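Local coordinates for protein member of s1p family of ribosomal proteins (Pyrococcus furiosus, PDB 5YH1) that probably acts as an exonuclease on nucleic acids, the chain described being its manganese-binding, DHH-family part, at residues I349-D352 / H353-Q357; E172-A175 / K176-Y180. All coordinates share one frame; numbering follows the deposited sequence.

How the contacts relate
Both contacts are local, joining residues three to five positions apart, contact 1 along a helix and contact 2 at the start of a 3-10 turn. Contact 2 comes first along the chain, in the DHH family region, where it precedes the edge strand 183-185 of the parallel sheet. Contact 1 comes later, in the helix 343-358 that packs on the mixed sheet. Their centres are 37 Å apart and their nearest atoms about 28 Å, so they do not touch. Neither belongs to the manganese site of Asp67, Asp137, His163 and Asp229, although Asp352 of contact 1 pairs with Arg230, which directly follows the ligand Asp229.

Contact 1: residues I349-D352 / H353-Q357; sequences IIHD and HFKEQ
His351 and Lys355, one helical turn apart, cross obliquely, the lysine chain running past the imidazole so that Lys355 CD lies 3.4 Å from His351 CD2. The histidine CG is anti to its own backbone nitrogen (chi1 -169°), which directs the ring to the flank of the helix where Lys355 rises. The bend at chi3 (46°) turns the ammonium off past the ring, toward the Asp352 carboxylate. A water in the imidazole plane joins the two, 3.1 Å from His351 NE2 and accepting a bond from Lys355 NZ at 3.0 Å. The other ring nitrogen, ND1, is bonded to Thr366, so the imidazole is held at both ends and its rotation is probably fixed.

Asp352 and Lys355 run alongside, their ends turned to the same flank. Their salt bridge is long, with Asp352 OD1 3.6 Å from Lys355 NZ, and each group has a further partner: OD2 meets Arg230, while the ammonium also reaches Glu360. The carboxylate thus has two cationic neighbours, one of them at long range, which would be expected to favour its charged form.

On the buried side the CG2 branch of Ile350 touches Phe354 CE1 at 3.9 Å. The ring presents its edge, near its own plane, to Ile350 O, 3.2 Å from Phe354 CD1. Ile350 O also accepts the bond from Phe354 N at 3.1 Å, and the bonds from Lys355 N to His351 O and from Glu356 N to Asp352 O continue the i to i+4 pattern of the helix.

Leu308 and Val311 of helix 286-311 pack on Ile350, and Ile364 on His351 and Lys355. Such pairing is that of an amphipathic alpha-helix, here the connecting helix of the beta-alpha-beta unit formed by strand 325-330, helix 343-358 and strand 364-369.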
ATOM      1  N   ILE A 349       1.036 -22.015  16.205  1.00 25.61           N
ATOM      2  CA  ILE A 349       2.220 -22.877  16.191  1.00 26.19           C
ATOM      3  C   ILE A 349       2.651 -23.192  17.619  1.00 25.26           C
ATOM      4  O   ILE A 349       3.022 -24.323  17.919  1.00 24.81           O
ATOM      5  CB  ILE A 349       3.380 -22.206  15.421  1.00 27.82           C
ATOM      6  CG1 ILE A 349       3.086 -22.194  13.922  1.00 28.92           C
ATOM      7  CG2 ILE A 349       4.709 -22.901  15.684  1.00 28.64           C
ATOM      8  CD1 ILE A 349       3.907 -21.161  13.173  1.00 29.57           C
ATOM      9  N   ILE A 350       2.615 -22.188  18.492  1.00 24.47           N
ATOM     10  CA  ILE A 350       2.938 -22.387  19.904  1.00 24.21           C
ATOM     11  C   ILE A 350       1.884 -23.284  20.553  1.00 25.49           C
ATOM     12  O   ILE A 350       2.213 -24.243  21.272  1.00 24.64           O
ATOM     13  CB  ILE A 350       3.053 -21.044  20.643  1.00 24.40           C
ATOM     14  CG1 ILE A 350       4.296 -20.280  20.149  1.00 24.78           C
ATOM     15  CG2 ILE A 350       3.137 -21.249  22.154  1.00 24.41           C
ATOM     16  CD1 ILE A 350       4.259 -18.786  20.427  1.00 25.40           C
ATOM     17  N   HIS A 351       0.618 -22.982  20.281  1.00 25.86           N
ATOM     18  CA  HIS A 351      -0.482 -23.750  20.845  1.00 27.65           C
ATOM     19  C   HIS A 351      -0.398 -25.227  20.433  1.00 27.72           C
ATOM     20  O   HIS A 351      -0.525 -26.111  21.283  1.00 27.35           O
ATOM     21  CB  HIS A 351      -1.820 -23.147  20.420  1.00 27.62           C
ATOM     22  CG  HIS A 351      -2.993 -23.701  21.155  1.00 28.12           C
ATOM     23  ND1 HIS A 351      -3.128 -23.598  22.523  1.00 28.77           N
ATOM     24  CD2 HIS A 351      -4.104 -24.333  20.713  1.00 27.74           C
ATOM     25  CE1 HIS A 351      -4.271 -24.146  22.892  1.00 28.36           C
ATOM     26  NE2 HIS A 351      -4.882 -24.600  21.811  1.00 28.14           N
ATOM     27  N   ASP A 352      -0.173 -25.475  19.143  1.00 28.05           N
ATOM     28  CA  ASP A 352      -0.009 -26.841  18.625  1.00 28.97           C
ATOM     29  C   ASP A 352       1.108 -27.583  19.326  1.00 29.18           C
ATOM     30  O   ASP A 352       0.982 -28.773  19.603  1.00 29.50           O
ATOM     31  CB  ASP A 352       0.285 -26.844  17.125  1.00 29.64           C
ATOM     32  CG  ASP A 352      -0.911 -26.464  16.296  1.00 30.84           C
ATOM     33  OD1 ASP A 352      -2.045 -26.460  16.823  1.00 31.59           O
ATOM     34  OD2 ASP A 352      -0.717 -26.139  15.107  1.00 33.91           O
ATOM     35  N   HIS A 353       2.200 -26.884  19.608  1.00 29.35           N
ATOM     36  CA  HIS A 353       3.333 -27.504  20.286  1.00 29.05           C
ATOM     37  C   HIS A 353       2.920 -27.991  21.666  1.00 29.06           C
ATOM     38  O   HIS A 353       3.283 -29.096  22.071  1.00 27.97           O
ATOM     39  CB  HIS A 353       4.497 -26.528  20.391  1.00 29.26           C
ATOM     40  CG  HIS A 353       5.605 -27.004  21.271  1.00 30.17           C
ATOM     41  ND1 HIS A 353       6.637 -27.791  20.807  1.00 31.78           N
ATOM     42  CD2 HIS A 353       5.846 -26.802  22.587  1.00 30.69           C
ATOM     43  CE1 HIS A 353       7.468 -28.053  21.800  1.00 31.17           C
ATOM     44  NE2 HIS A 353       7.006 -27.473  22.892  1.00 31.30           N
ATOM     45  N   PHE A 354       2.147 -27.173  22.380  1.00 28.91           N
ATOM     46  CA  PHE A 354       1.688 -27.547  23.709  1.00 29.20           C
ATOM     47  C   PHE A 354       0.669 -28.692  23.640  1.00 29.87           C
ATOM     48  O   PHE A 354       0.648 -29.548  24.522  1.00 28.34           O
ATOM     49  CB  PHE A 354       1.179 -26.326  24.493  1.00 28.82           C
ATOM     50  CG  PHE A 354       2.286 -25.526  25.122  1.00 28.57           C
ATOM     51  CD1 PHE A 354       2.903 -24.493  24.430  1.00 29.51           C
ATOM     52  CD2 PHE A 354       2.739 -25.833  26.390  1.00 29.42           C
ATOM     53  CE1 PHE A 354       3.948 -23.773  24.996  1.00 29.66           C
ATOM     54  CE2 PHE A 354       3.782 -25.121  26.965  1.00 30.66           C
ATOM     55  CZ  PHE A 354       4.388 -24.084  26.268  1.00 30.03           C
ATOM     56  N   LYS A 355      -0.124 -28.730  22.570  1.00 31.58           N
ATOM     57  CA  LYS A 355      -1.073 -29.828  22.334  1.00 33.83           C
ATOM     58  C   LYS A 355      -0.372 -31.154  22.031  1.00 35.11           C
ATOM     59  O   LYS A 355      -0.763 -32.196  22.554  1.00 35.86           O
ATOM     60  CB  LYS A 355      -2.051 -29.472  21.204  1.00 34.03           C
ATOM     61  CG  LYS A 355      -3.216 -28.617  21.695  1.00 36.31           C
ATOM     62  CD  LYS A 355      -3.835 -27.758  20.619  1.00 37.97           C
ATOM     63  CE  LYS A 355      -4.076 -28.534  19.343  1.00 40.76           C
ATOM     64  NZ  LYS A 355      -5.004 -27.797  18.446  1.00 42.39           N
ATOM     65  N   GLU A 356       0.653 -31.105  21.191  1.00 35.11           N
ATOM     66  CA  GLU A 356       1.475 -32.282  20.903  1.00 38.04           C
ATOM     67  C   GLU A 356       2.128 -32.830  22.166  1.00 36.43           C
ATOM     68  O   GLU A 356       2.168 -34.033  22.367  1.00 38.38           O
ATOM     69  CB  GLU A 356       2.546 -31.956  19.849  1.00 41.15           C
ATOM     70  CG  GLU A 356       1.979 -31.894  18.433  1.00 46.53           C
ATOM     71  CD  GLU A 356       2.763 -31.000  17.473  1.00 51.86           C
ATOM     72  OE1 GLU A 356       3.964 -30.728  17.715  1.00 56.51           O
ATOM     73  OE2 GLU A 356       2.164 -30.567  16.460  1.00 54.49           O
ATOM     74  N   GLN A 357       2.621 -31.951  23.025  1.00 35.29           N
ATOM     75  CA  GLN A 357       3.304 -32.384  24.237  1.00 36.89           C
ATOM     76  C   GLN A 357       2.370 -32.925  25.330  1.00 36.69           C
ATOM     77  O   GLN A 357       2.696 -33.914  25.983  1.00 36.07           O
ATOM     78  CB  GLN A 357       4.132 -31.238  24.799  1.00 38.76           C
ATOM     79  CG  GLN A 357       4.971 -31.629  25.997  1.00 42.95           C
ATOM     80  CD  GLN A 357       6.040 -30.609  26.327  1.00 46.51           C
ATOM     81  OE1 GLN A 357       6.321 -29.698  25.545  1.00 51.38           O
ATOM     82  NE2 GLN A 357       6.651 -30.763  27.491  1.00 48.88           N
TER
HETATM   83  O   HOH W   1      -6.889 -26.022  19.881  1.00 37.41           O

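Contact 2: residues E172-A175 / K176-Y180; sequences EDKA and KVDEY
Two hydrogen bonds join Ala175 and Asp178 reciprocally. The backbone N-H of Ala175 points almost straight (172°) at Asp178 OD2, 2.8 Å away, and reaches the anti side of that oxygen, 24° out of the carboxylate plane. In return Asp178 N donates to Ala175 O at 3.0 Å, a more bent bond whose donor stands above the carbonyl plane. With CG beside its own backbone nitrogen (chi1 -69°), the aspartate turns its carboxylate back over the start of the turn.

Ala175 occupies the N-cap position of the 3-10 segment 176-179, where the weakly bonded strand at about 174-175 gives way to it, and Asp178 is the third residue after it. The pattern is the side-chain-to-N-cap half of a capping box, the alanine having no polar side chain to complete the other half. Further bonds hold the carboxylate, OD1 to His184 and OD2 to His189. With an alanine here, the Ala175 N-H and both histidines would probably lose this acceptor, and the chain before the turn would be freer to shift.

Charged side chains meet more loosely. Lys174 and Asp178 pass each other running opposite ways, Lys174 CG lying 3.9 Å from Asp178 OD2. Crossing Glu179 at about a right angle, the same lysine keeps its NZ 4.9 Å from Glu179 OE2.

The apolar contacts face other elements: Ala175 packs on Pro166 and Trp169, and Val177 on Tyr148 of helix 145-152.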
ATOM      1  N   GLU A 172     -35.889 -18.770  14.678  1.00 64.23           N
ATOM      2  CA  GLU A 172     -35.217 -20.073  14.762  1.00 66.41           C
ATOM      3  C   GLU A 172     -34.210 -20.282  13.630  1.00 63.24           C
ATOM      4  O   GLU A 172     -33.102 -20.765  13.871  1.00 62.98           O
ATOM      5  CB  GLU A 172     -36.237 -21.231  14.811  1.00 71.22           C
ATOM      6  CG  GLU A 172     -37.170 -21.340  13.603  1.00 75.62           C
ATOM      7  CD  GLU A 172     -38.262 -22.390  13.774  1.00 79.01           C
ATOM      8  OE1 GLU A 172     -38.491 -23.171  12.823  1.00 78.97           O
ATOM      9  OE2 GLU A 172     -38.897 -22.438  14.852  1.00 79.52           O
ATOM     10  N   ASP A 173     -34.578 -19.903  12.409  1.00 59.33           N
ATOM     11  CA  ASP A 173     -33.683 -20.073  11.261  1.00 59.41           C
ATOM     12  C   ASP A 173     -33.417 -18.759  10.501  1.00 53.41           C
ATOM     13  O   ASP A 173     -33.170 -18.778   9.302  1.00 51.67           O
ATOM     14  CB  ASP A 173     -34.233 -21.153  10.319  1.00 62.74           C
ATOM     15  CG  ASP A 173     -35.638 -20.855   9.839  1.00 65.44           C
ATOM     16  OD1 ASP A 173     -36.162 -19.768  10.160  1.00 67.50           O
ATOM     17  OD2 ASP A 173     -36.222 -21.715   9.147  1.00 70.22           O
ATOM     18  N   LYS A 174     -33.459 -17.631  11.208  1.00 49.78           N
ATOM     19  CA  LYS A 174     -33.159 -16.338  10.600  1.00 48.07           C
ATOM     20  C   LYS A 174     -32.365 -15.437  11.539  1.00 44.43           C
ATOM     21  O   LYS A 174     -32.719 -15.273  12.711  1.00 41.72           O
ATOM     22  CB  LYS A 174     -34.438 -15.632  10.155  1.00 51.04           C
ATOM     23  CG  LYS A 174     -34.172 -14.519   9.156  1.00 54.31           C
ATOM     24  CD  LYS A 174     -35.442 -13.938   8.556  1.00 57.28           C
ATOM     25  CE  LYS A 174     -35.101 -13.000   7.406  1.00 59.52           C
ATOM     26  NZ  LYS A 174     -36.249 -12.137   7.017  1.00 62.42           N
ATOM     27  N   ALA A 175     -31.283 -14.865  11.013  1.00 40.29           N
ATOM     28  CA  ALA A 175     -30.442 -13.945  11.764  1.00 38.65           C
ATOM     29  C   ALA A 175     -30.576 -12.537  11.217  1.00 36.11           C
ATOM     30  O   ALA A 175     -31.079 -12.333  10.115  1.00 35.11           O
ATOM     31  CB  ALA A 175     -28.991 -14.385  11.702  1.00 39.78           C
ATOM     32  N   LYS A 176     -30.088 -11.579  11.992  1.00 35.23           N
ATOM     33  CA  LYS A 176     -30.153 -10.167  11.631  1.00 36.79           C
ATOM     34  C   LYS A 176     -29.545  -9.890  10.253  1.00 33.94           C
ATOM     35  O   LYS A 176     -30.149  -9.196   9.433  1.00 30.78           O
ATOM     36  CB  LYS A 176     -29.448  -9.325  12.694  1.00 40.95           C
ATOM     37  CG  LYS A 176     -29.732  -7.840  12.576  1.00 47.48           C
ATOM     38  CD  LYS A 176     -28.997  -7.041  13.641  1.00 53.06           C
ATOM     39  CE  LYS A 176     -29.361  -5.563  13.555  1.00 56.27           C
ATOM     40  NZ  LYS A 176     -28.348  -4.707  14.235  1.00 59.28           N
ATOM     41  N   VAL A 177     -28.372 -10.470   9.990  1.00 32.27           N
ATOM     42  CA  VAL A 177     -27.678 -10.259   8.717  1.00 30.75           C
ATOM     43  C   VAL A 177     -28.509 -10.707   7.517  1.00 30.64           C
ATOM     44  O   VAL A 177     -28.341 -10.167   6.424  1.00 27.87           O
ATOM     45  CB  VAL A 177     -26.301 -10.981   8.680  1.00 30.68           C
ATOM     46  CG1 VAL A 177     -26.478 -12.495   8.589  1.00 30.16           C
ATOM     47  CG2 VAL A 177     -25.449 -10.472   7.524  1.00 29.40           C
ATOM     48  N   ASP A 178     -29.396 -11.687   7.715  1.00 31.37           N
ATOM     49  CA  ASP A 178     -30.177 -12.254   6.601  1.00 32.41           C
ATOM     50  C   ASP A 178     -31.117 -11.247   5.937  1.00 33.09           C
ATOM     51  O   ASP A 178     -31.452 -11.392   4.756  1.00 31.28           O
ATOM     52  CB  ASP A 178     -30.990 -13.475   7.050  1.00 33.43           C
ATOM     53  CG  ASP A 178     -30.115 -14.672   7.389  1.00 33.98           C
ATOM     54  OD1 ASP A 178     -29.160 -14.957   6.646  1.00 35.78           O
ATOM     55  OD2 ASP A 178     -30.383 -15.330   8.407  1.00 35.42           O
ATOM     56  N   GLU A 179     -31.530 -10.225   6.680  1.00 34.70           N
ATOM     57  CA  GLU A 179     -32.370  -9.163   6.103  1.00 37.29           C
ATOM     58  C   GLU A 179     -31.637  -8.317   5.062  1.00 35.12           C
ATOM     59  O   GLU A 179     -32.278  -7.636   4.270  1.00 35.04           O
ATOM     60  CB  GLU A 179     -32.919  -8.256   7.199  1.00 40.09           C
ATOM     61  CG  GLU A 179     -33.865  -8.969   8.152  1.00 45.15           C
ATOM     62  CD  GLU A 179     -34.223  -8.137   9.375  1.00 50.36           C
ATOM     63  OE1 GLU A 179     -33.326  -7.477   9.955  1.00 54.41           O
ATOM     64  OE2 GLU A 179     -35.406  -8.156   9.765  1.00 53.39           O
ATOM     65  N   TYR A 180     -30.304  -8.365   5.048  1.00 32.14           N
ATOM     66  CA  TYR A 180     -29.525  -7.542   4.126  1.00 31.57           C
ATOM     67  C   TYR A 180     -28.952  -8.314   2.942  1.00 32.44           C
ATOM     68  O   TYR A 180     -28.309  -7.716   2.087  1.00 31.62           O
ATOM     69  CB  TYR A 180     -28.396  -6.845   4.878  1.00 31.83           C
ATOM     70  CG  TYR A 180     -28.893  -5.952   5.980  1.00 31.46           C
ATOM     71  CD1 TYR A 180     -29.177  -4.611   5.741  1.00 32.08           C
ATOM     72  CD2 TYR A 180     -29.102  -6.453   7.255  1.00 32.95           C
ATOM     73  CE1 TYR A 180     -29.643  -3.788   6.754  1.00 33.42           C
ATOM     74  CE2 TYR A 180     -29.571  -5.641   8.275  1.00 34.30           C
ATOM     75  CZ  TYR A 180     -29.835  -4.311   8.017  1.00 34.12           C
ATOM     76  OH  TYR A 180     -30.288  -3.517   9.033  1.00 37.32           O
TER